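PDB 2JEK: RV1873 from Mycobacterium tuberculosis, which is of unknown function but belongs to the DUF1810 family and folds as a mostly helical right-handed superhelix. Local coordinates for residues 35-39 / 40-44. Sequence-based numbering, arbitrary orientation.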
ATOM      1  N   GLY A  35      -4.189  -3.217  13.799  1.00 12.28           N
ATOM      2  CA  GLY A  35      -2.789  -3.445  14.142  1.00 13.08           C
ATOM      3  C   GLY A  35      -1.819  -2.402  13.609  1.00 13.75           C
ATOM      4  O   GLY A  35      -2.204  -1.507  12.845  1.00 14.98           O
ATOM      5  N   HIS A  36      -0.555  -2.542  14.010  1.00 14.02           N
ATOM      6  CA  HIS A  36       0.505  -1.602  13.675  1.00 15.24           C
ATOM      7  C   HIS A  36       1.325  -2.146  12.525  1.00 14.80           C
ATOM      8  O   HIS A  36       2.399  -2.730  12.732  1.00 16.05           O
ATOM      9  CB  HIS A  36       1.421  -1.388  14.884  1.00 17.30           C
ATOM     10  CG  HIS A  36       0.702  -0.939  16.115  1.00 20.15           C
ATOM     11  ND1 HIS A  36      -0.144   0.149  16.131  1.00 27.42           N
ATOM     12  CD2 HIS A  36       0.710  -1.430  17.376  1.00 26.25           C
ATOM     13  CE1 HIS A  36      -0.629   0.307  17.351  1.00 25.24           C
ATOM     14  NE2 HIS A  36      -0.123  -0.636  18.125  1.00 27.57           N
ATOM     15  N   TRP A  37       0.824  -1.957  11.306  1.00 12.06           N
ATOM     16  CA  TRP A  37       1.448  -2.609  10.162  1.00  9.96           C
ATOM     17  C   TRP A  37       1.366  -1.858   8.835  1.00  8.61           C
ATOM     18  O   TRP A  37       1.761  -2.406   7.812  1.00  8.34           O
ATOM     19  CB  TRP A  37       0.897  -4.031   9.985  1.00  9.57           C
ATOM     20  CG  TRP A  37      -0.612  -4.209  10.102  1.00  9.26           C
ATOM     21  CD1 TRP A  37      -1.279  -4.844  11.116  1.00  9.98           C
ATOM     22  CD2 TRP A  37      -1.618  -3.810   9.153  1.00  8.81           C
ATOM     23  NE1 TRP A  37      -2.629  -4.859  10.863  1.00  9.85           N
ATOM     24  CE2 TRP A  37      -2.868  -4.224   9.672  1.00  8.36           C
ATOM     25  CE3 TRP A  37      -1.586  -3.136   7.920  1.00  8.70           C
ATOM     26  CZ2 TRP A  37      -4.073  -3.998   8.993  1.00  8.74           C
ATOM     27  CZ3 TRP A  37      -2.787  -2.914   7.245  1.00  9.23           C
ATOM     28  CH2 TRP A  37      -4.014  -3.344   7.789  1.00  9.70           C
ATOM     29  N   MET A  38       0.878  -0.625   8.834  1.00  7.39           N
ATOM     30  CA  MET A  38       0.640   0.040   7.556  1.00  7.14           C
ATOM     31  C   MET A  38       1.870   0.102   6.646  1.00  7.51           C
ATOM     32  O   MET A  38       1.779  -0.144   5.445  1.00  7.63           O
ATOM     33  CB  MET A  38       0.064   1.448   7.748  1.00  7.37           C
ATOM     34  CG  MET A  38      -0.649   1.972   6.519  1.00  8.51           C
ATOM     35  SD  MET A  38      -2.147   1.035   6.175  1.00  8.94           S
ATOM     36  CE  MET A  38      -2.758   1.922   4.735  1.00  8.91           C
ATOM     37  N   TRP A  39       3.020   0.451   7.218  1.00  7.81           N
ATOM     38  CA  TRP A  39       4.215   0.778   6.445  1.00  7.78           C
ATOM     39  C   TRP A  39       4.667  -0.355   5.547  1.00  6.75           C
ATOM     40  O   TRP A  39       5.222  -0.113   4.473  1.00  7.46           O
ATOM     41  CB  TRP A  39       5.388   1.203   7.341  1.00  8.87           C
ATOM     42  CG  TRP A  39       4.998   1.980   8.560  1.00  9.81           C
ATOM     43  CD1 TRP A  39       4.966   3.347   8.704  1.00 13.01           C
ATOM     44  CD2 TRP A  39       4.593   1.434   9.819  1.00 10.56           C
ATOM     45  NE1 TRP A  39       4.554   3.671   9.973  1.00 11.21           N
ATOM     46  CE2 TRP A  39       4.319   2.520  10.676  1.00 12.39           C
ATOM     47  CE3 TRP A  39       4.432   0.130  10.306  1.00 12.19           C
ATOM     48  CZ2 TRP A  39       3.892   2.340  11.998  1.00 13.31           C
ATOM     49  CZ3 TRP A  39       4.004  -0.050  11.620  1.00 12.74           C
ATOM     50  CH2 TRP A  39       3.740   1.053  12.449  1.00 13.46           C
ATOM     51  N   PHE A  40       4.435  -1.590   5.987  1.00  6.68           N
ATOM     52  CA  PHE A  40       4.981  -2.746   5.281  1.00  6.11           C
ATOM     53  C   PHE A  40       3.905  -3.667   4.688  1.00  6.52           C
ATOM     54  O   PHE A  40       4.219  -4.732   4.170  1.00  7.31           O
ATOM     55  CB  PHE A  40       6.000  -3.501   6.157  1.00  6.87           C
ATOM     56  CG  PHE A  40       5.497  -3.868   7.522  1.00  7.96           C
ATOM     57  CD1 PHE A  40       4.633  -4.949   7.700  1.00  8.89           C
ATOM     58  CD2 PHE A  40       5.892  -3.133   8.641  1.00  9.42           C
ATOM     59  CE1 PHE A  40       4.176  -5.297   8.962  1.00  9.56           C
ATOM     60  CE2 PHE A  40       5.450  -3.486   9.917  1.00  9.70           C
ATOM     61  CZ  PHE A  40       4.581  -4.566  10.068  1.00  9.37           C
ATOM     62  N   VAL A  41       2.642  -3.226   4.761  1.00  6.71           N
ATOM     63  CA  VAL A  41       1.505  -3.907   4.110  1.00  6.26           C
ATOM     64  C   VAL A  41       1.022  -3.103   2.883  1.00  6.52           C
ATOM     65  O   VAL A  41       0.735  -3.689   1.835  1.00  6.39           O
ATOM     66  CB  VAL A  41       0.339  -4.141   5.111  1.00  7.02           C
ATOM     67  CG1 VAL A  41      -0.936  -4.643   4.405  1.00  7.77           C
ATOM     68  CG2 VAL A  41       0.767  -5.135   6.181  1.00  7.59           C
ATOM     69  N   PHE A  42       0.935  -1.773   3.029  1.00  5.70           N
ATOM     70  CA  PHE A  42       0.585  -0.895   1.922  1.00  5.55           C
ATOM     71  C   PHE A  42       1.728   0.099   1.770  1.00  6.23           C
ATOM     72  O   PHE A  42       1.634   1.248   2.215  1.00  6.32           O
ATOM     73  CB  PHE A  42      -0.738  -0.168   2.210  1.00  5.95           C
ATOM     74  CG  PHE A  42      -1.952  -1.044   2.085  1.00  5.97           C
ATOM     75  CD1 PHE A  42      -2.378  -1.498   0.836  1.00  6.47           C
ATOM     76  CD2 PHE A  42      -2.680  -1.398   3.211  1.00  6.37           C
ATOM     77  CE1 PHE A  42      -3.516  -2.287   0.714  1.00  7.96           C
ATOM     78  CE2 PHE A  42      -3.833  -2.189   3.087  1.00  7.26           C
ATOM     79  CZ  PHE A  42      -4.245  -2.633   1.847  1.00  9.04           C
ATOM     80  N   PRO A  43       2.831  -0.346   1.149  1.00  6.48           N
ATOM     81  CA  PRO A  43       4.008   0.510   1.143  1.00  6.63           C
ATOM     82  C   PRO A  43       3.843   1.769   0.314  1.00  7.27           C
ATOM     83  O   PRO A  43       3.102   1.788  -0.678  1.00  6.53           O
ATOM     84  CB  PRO A  43       5.092  -0.393   0.534  1.00  7.73           C
ATOM     85  CG  PRO A  43       4.565  -1.804   0.748  1.00  7.90           C
ATOM     86  CD  PRO A  43       3.099  -1.641   0.502  1.00  6.49           C
ATOM     87  N   GLN A  44       4.545   2.819   0.728  1.00  7.40           N
ATOM     88  CA  GLN A  44       4.524   4.095   0.027  1.00  7.82           C
ATOM     89  C   GLN A  44       5.960   4.545  -0.246  1.00  8.00           C
ATOM     90  O   GLN A  44       6.912   4.003   0.319  1.00  7.93           O
ATOM     91  CB  GLN A  44       3.791   5.150   0.859  1.00  8.76           C
ATOM     92  CG  GLN A  44       4.522   5.537   2.147  1.00  9.39           C
ATOM     93  CD  GLN A  44       3.784   6.562   2.963  1.00 10.77           C
ATOM     94  OE1 GLN A  44       4.389   7.350   3.686  1.00 16.42           O
ATOM     95  NE2 GLN A  44       2.469   6.557   2.860  1.00 13.01           N
TER
HETATM   96  O   HOH W   1       6.144   2.110   3.145  1.00  7.12           O
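Trp-37 and Val-41 meet across a single helical turn, the short helix 38-41 within the right-handed superhelix, where CE3 of the indole lies 3.5 Å from CG2 of Val-41. This is the tight, buried side. Trp-37 O sits over the centre of the Phe-40 ring, 3.8 Å above its plane, while Trp-37 CA makes an off-centre CH-pi contact with the same ring. Chi1 of 52° sets Phe-40 CG between its own backbone N and carbonyl carbon, which turns the ring back along Trp-37, with CE1 and CZ against its CB. Met-38 bends at chi2 (67°), bringing CE to 3.7 Å from Phe-42 CD2 and SD to the ring's edge, a Met-aromatic contact. Beyond it, Phe-42 packs on helices 74-87 and 101-115; Glu-27 accepts from Trp-37 NE1.

Met-38 O accepts from Phe-42 N nearly straight (N-H...O 163°) and from Val-41 N well above the carbonyl plane, whereas both bonds to Trp-37 O are weak. Packing thins towards exposed His-36. Partly exposed Trp-39 sets its CE3 edge 3.8 Å from Phe-40 CE2; its NE1 weakly hydrogen-bonds a glycerol, probably from the crystallisation liquor. A water bridges onward, 2.7 Å from Trp-39 O and accepting from Gln-44 N at 3.0 Å.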